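Local structure of winged BEAN albumin 1 (Psophocarpus tetragonolobus, 1WBA) at residues A[22-33]-A[44-55]. The protein serves as a seed storage albumin of the winged bean and belongs to the leguminous Kunitz-type protease inhibitor family. Sequence-based numbering, arbitrary orientation.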
loop_
_atom_site.group_PDB
_atom_site.type_symbol
_atom_site.label_atom_id
_atom_site.label_comp_id
_atom_site.label_asym_id
_atom_site.label_seq_id
_atom_site.Cartn_x
_atom_site.Cartn_y
_atom_site.Cartn_z
ATOM N N VAL A 22 -8.769 0.831 -3.488
ATOM C CA VAL A 22 -9.732 1.887 -3.177
ATOM C C VAL A 22 -10.244 1.731 -1.742
ATOM O O VAL A 22 -10.537 0.620 -1.293
ATOM C CB VAL A 22 -10.919 1.854 -4.185
ATOM C CG1 VAL A 22 -12.097 2.653 -3.669
ATOM C CG2 VAL A 22 -10.474 2.424 -5.531
ATOM N N SER A 23 -10.309 2.841 -1.017
ATOM C CA SER A 23 -10.796 2.840 0.345
ATOM C C SER A 23 -12.289 2.440 0.322
ATOM O O SER A 23 -13.103 3.000 -0.429
ATOM C CB SER A 23 -10.583 4.231 0.945
ATOM O OG SER A 23 -11.316 4.419 2.125
ATOM N N PHE A 24 -12.624 1.440 1.123
ATOM C CA PHE A 24 -13.972 0.913 1.219
ATOM C C PHE A 24 -15.036 1.931 1.649
ATOM O O PHE A 24 -16.037 2.121 0.964
ATOM C CB PHE A 24 -13.962 -0.278 2.183
ATOM C CG PHE A 24 -15.321 -0.823 2.490
ATOM C CD1 PHE A 24 -16.209 -1.140 1.459
ATOM C CD2 PHE A 24 -15.720 -1.021 3.806
ATOM C CE1 PHE A 24 -17.483 -1.640 1.730
ATOM C CE2 PHE A 24 -16.997 -1.526 4.092
ATOM C CZ PHE A 24 -17.879 -1.837 3.047
ATOM N N SER A 25 -14.818 2.595 2.773
ATOM C CA SER A 25 -15.803 3.535 3.272
ATOM C C SER A 25 -16.095 4.764 2.425
ATOM O O SER A 25 -17.227 5.240 2.430
ATOM C CB SER A 25 -15.443 3.967 4.682
ATOM O OG SER A 25 -14.171 4.575 4.681
ATOM N N ASP A 26 -15.114 5.286 1.690
ATOM C CA ASP A 26 -15.374 6.483 0.901
ATOM C C ASP A 26 -15.006 6.485 -0.569
ATOM O O ASP A 26 -15.194 7.491 -1.242
ATOM C CB ASP A 26 -14.749 7.708 1.570
ATOM C CG ASP A 26 -13.230 7.616 1.700
ATOM O OD1 ASP A 26 -12.573 6.807 1.015
ATOM O OD2 ASP A 26 -12.699 8.373 2.519
ATOM N N GLY A 27 -14.412 5.406 -1.053
ATOM C CA GLY A 27 -14.054 5.348 -2.457
ATOM C C GLY A 27 -12.788 6.072 -2.895
ATOM O O GLY A 27 -12.499 6.127 -4.095
ATOM N N ALA A 28 -12.004 6.599 -1.959
ATOM C CA ALA A 28 -10.781 7.294 -2.355
ATOM C C ALA A 28 -9.666 6.305 -2.697
ATOM O O ALA A 28 -9.533 5.260 -2.062
ATOM C CB ALA A 28 -10.320 8.245 -1.256
ATOM N N GLY A 29 -8.852 6.676 -3.679
ATOM C CA GLY A 29 -7.744 5.845 -4.089
ATOM C C GLY A 29 -6.394 6.324 -3.567
ATOM O O GLY A 29 -6.297 7.246 -2.739
ATOM N N ILE A 30 -5.347 5.687 -4.078
ATOM C CA ILE A 30 -3.960 5.975 -3.714
ATOM C C ILE A 30 -3.409 7.081 -4.622
ATOM O O ILE A 30 -3.574 7.035 -5.844
ATOM C CB ILE A 30 -3.065 4.704 -3.867
ATOM C CG1 ILE A 30 -3.679 3.518 -3.115
ATOM C CG2 ILE A 30 -1.628 4.999 -3.395
ATOM C CD1 ILE A 30 -3.950 3.790 -1.648
ATOM N N ASP A 31 -2.670 8.009 -4.022
ATOM C CA ASP A 31 -2.111 9.161 -4.727
ATOM C C ASP A 31 -0.666 9.375 -4.247
ATOM O O ASP A 31 -0.230 8.754 -3.266
ATOM C CB ASP A 31 -2.983 10.364 -4.355
ATOM C CG ASP A 31 -2.832 11.550 -5.278
ATOM O OD1 ASP A 31 -1.964 11.600 -6.175
ATOM O OD2 ASP A 31 -3.644 12.463 -5.081
ATOM N N VAL A 32 0.089 10.191 -4.979
ATOM C CA VAL A 32 1.462 10.503 -4.616
ATOM C C VAL A 32 1.548 12.030 -4.695
ATOM O O VAL A 32 1.275 12.623 -5.739
ATOM C CB VAL A 32 2.491 9.852 -5.570
ATOM C CG1 VAL A 32 3.890 10.146 -5.084
ATOM C CG2 VAL A 32 2.300 8.348 -5.622
ATOM N N VAL A 33 1.853 12.657 -3.563
ATOM C CA VAL A 33 1.949 14.115 -3.458
ATOM C C VAL A 33 3.133 14.480 -2.574
ATOM O O VAL A 33 3.760 13.619 -1.962
ATOM C CB VAL A 33 0.669 14.758 -2.807
ATOM C CG1 VAL A 33 -0.568 14.466 -3.627
ATOM C CG2 VAL A 33 0.460 14.263 -1.372
ATOM N N LEU A 44 6.899 12.588 -3.121
ATOM C CA LEU A 44 7.456 11.329 -2.629
ATOM C C LEU A 44 6.575 10.620 -1.625
ATOM O O LEU A 44 6.897 9.507 -1.212
ATOM C CB LEU A 44 8.813 11.575 -1.963
ATOM C CG LEU A 44 9.865 12.318 -2.769
ATOM C CD1 LEU A 44 11.005 12.663 -1.853
ATOM C CD2 LEU A 44 10.339 11.471 -3.940
ATOM N N SER A 45 5.462 11.243 -1.250
ATOM C CA SER A 45 4.562 10.672 -0.253
ATOM C C SER A 45 3.362 9.902 -0.816
ATOM O O SER A 45 2.619 10.423 -1.649
ATOM C CB SER A 45 4.068 11.786 0.672
ATOM O OG SER A 45 5.174 12.435 1.250
ATOM N N ILE A 46 3.179 8.668 -0.351
ATOM C CA ILE A 46 2.046 7.853 -0.774
ATOM C C ILE A 46 0.922 8.170 0.206
ATOM O O ILE A 46 1.072 7.985 1.420
ATOM C CB ILE A 46 2.392 6.346 -0.756
ATOM C CG1 ILE A 46 3.558 6.088 -1.716
ATOM C CG2 ILE A 46 1.175 5.524 -1.166
ATOM C CD1 ILE A 46 4.092 4.675 -1.708
ATOM N N VAL A 47 -0.206 8.648 -0.315
ATOM C CA VAL A 47 -1.326 9.049 0.522
ATOM C C VAL A 47 -2.658 8.571 -0.028
ATOM O O VAL A 47 -2.732 8.051 -1.143
ATOM C CB VAL A 47 -1.414 10.617 0.588
ATOM C CG1 VAL A 47 -0.097 11.212 1.029
ATOM C CG2 VAL A 47 -1.803 11.209 -0.784
ATOM N N LYS A 48 -3.704 8.714 0.785
ATOM C CA LYS A 48 -5.067 8.402 0.354
ATOM C C LYS A 48 -5.440 9.734 -0.294
ATOM O O LYS A 48 -5.346 10.784 0.344
ATOM C CB LYS A 48 -5.952 8.142 1.565
ATOM C CG LYS A 48 -7.421 7.964 1.255
ATOM C CD LYS A 48 -8.075 7.276 2.451
ATOM C CE LYS A 48 -9.572 7.243 2.340
ATOM N NZ LYS A 48 -10.062 8.616 2.473
ATOM N N SER A 49 -5.836 9.696 -1.557
ATOM C CA SER A 49 -6.142 10.914 -2.290
ATOM C C SER A 49 -7.258 11.795 -1.773
ATOM O O SER A 49 -8.336 11.325 -1.393
ATOM C CB SER A 49 -6.415 10.605 -3.759
ATOM O OG SER A 49 -6.374 11.794 -4.549
ATOM N N THR A 50 -6.980 13.095 -1.810
ATOM C CA THR A 50 -7.953 14.102 -1.440
ATOM C C THR A 50 -8.267 14.890 -2.716
ATOM O O THR A 50 -8.892 15.941 -2.664
ATOM C CB THR A 50 -7.412 15.047 -0.319
ATOM O OG1 THR A 50 -6.137 15.569 -0.697
ATOM C CG2 THR A 50 -7.256 14.285 0.987
ATOM N N ARG A 51 -7.858 14.377 -3.875
ATOM C CA ARG A 51 -8.121 15.085 -5.132
ATOM C C ARG A 51 -8.624 14.185 -6.255
ATOM O O ARG A 51 -8.404 14.457 -7.434
ATOM C CB ARG A 51 -6.871 15.830 -5.594
ATOM C CG ARG A 51 -5.688 14.927 -5.890
ATOM C CD ARG A 51 -4.437 15.722 -6.261
ATOM N NE ARG A 51 -3.314 14.827 -6.515
ATOM C CZ ARG A 51 -2.302 15.069 -7.338
ATOM N NH1 ARG A 51 -2.235 16.213 -8.021
ATOM N NH2 ARG A 51 -1.377 14.132 -7.506
ATOM N N ASN A 52 -9.295 13.106 -5.874
ATOM C CA ASN A 52 -9.855 12.147 -6.827
ATOM C C ASN A 52 -8.875 11.402 -7.726
ATOM O O ASN A 52 -9.235 10.993 -8.833
ATOM C CB ASN A 52 -10.944 12.803 -7.678
ATOM C CG ASN A 52 -12.029 13.431 -6.838
ATOM O OD1 ASN A 52 -12.633 12.771 -5.990
ATOM N ND2 ASN A 52 -12.242 14.730 -7.019
ATOM N N ILE A 53 -7.648 11.206 -7.257
ATOM C CA ILE A 53 -6.666 10.447 -8.032
ATOM C C ILE A 53 -6.680 9.024 -7.469
ATOM O O ILE A 53 -6.858 8.837 -6.272
ATOM C CB ILE A 53 -5.213 10.989 -7.867
ATOM C CG1 ILE A 53 -5.046 12.358 -8.524
ATOM C CG2 ILE A 53 -4.218 10.015 -8.470
ATOM C CD1 ILE A 53 -5.206 12.334 -9.997
ATOM N N MET A 54 -6.536 8.026 -8.330
ATOM C CA MET A 54 -6.490 6.643 -7.876
ATOM C C MET A 54 -5.554 5.865 -8.766
ATOM O O MET A 54 -5.959 5.326 -9.803
ATOM C CB MET A 54 -7.881 5.987 -7.798
ATOM C CG MET A 54 -8.894 6.396 -8.839
ATOM S SD MET A 54 -10.509 5.644 -8.477
ATOM C CE MET A 54 -11.179 6.750 -7.227
ATOM N N TYR A 55 -4.281 5.846 -8.380
ATOM C CA TYR A 55 -3.259 5.151 -9.156
ATOM C C TYR A 55 -3.350 3.619 -9.037
ATOM O O TYR A 55 -3.608 3.071 -7.946
ATOM C CB TYR A 55 -1.859 5.606 -8.731
ATOM C CG TYR A 55 -1.509 7.058 -9.042
ATOM C CD1 TYR A 55 -1.875 7.649 -10.258
ATOM C CD2 TYR A 55 -0.768 7.826 -8.135
ATOM C CE1 TYR A 55 -1.498 8.964 -10.564
ATOM C CE2 TYR A 55 -0.388 9.141 -8.431
ATOM C CZ TYR A 55 -0.760 9.703 -9.643
ATOM O OH TYR A 55 -0.390 10.994 -9.936
HETATM O O HOH W 1 -9.371 9.209 -5.087
HETATM O O HOH W 2 -5.869 3.838 -6.234
HETATM O O HOH W 3 -4.136 13.689 -2.599
HETATM O O HOH W 4 1.387 12.079 -8.473
#
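With CG opposite the backbone N (chi1 -163°), Asp31 sends its carboxylate to Arg51, whose chain runs extended from CG to NE. Their flat groups lie nearly coplanar, 9° apart. The grip is side-on: Arg51 NE meets Asp31 OD2 at 2.8 Å and Arg51 NH2 meets Asp31 OD1 at 2.9 Å, each on a syn lone pair. Ser49 OG donates to Asp31 OD2 from above the carboxylate plane (2.9 Å), while Val32 N reaches OD1 on the anti side. Each oxygen thus holds two protein donors, and a water bridging to Thr50 N adds a third to OD2, which fixes the carboxylate's rotation and should favour its ionised form. Ser49 OG also accepts from Arg51 N, an ST turn, and from Ile53 N, tying the loop to the same carboxylate.

A second salt bridge joins Lys48, its chain bent at the last torsion, to Asp26: NZ lies 2.6 Å from OD2, on its syn side. Asp26 OD1 takes Ser23 OG and Ala28 N from opposite faces, the latter closing an Asx turn.

Between the strands, Asp31 pairs with Val47 and Val33 with Ser45 as hydrogen-bonded pairs. Ile30 CG2 packs on Ile46 CG2 at 3.6 Å, and Phe82 touches both residues. Beyond strand 45-48, Tyr55 N donates to Ile30 O (2.9 Å), and Ile53 CG2 sits over the centre of one face of the Tyr55 ring, 3.5 Å above its plane. Strands 30-33 and 45-48, whose N-to-C directions are 139° apart, form an antiparallel beta hairpin in the beta-trefoil fold of Kunitz-type inhibitors.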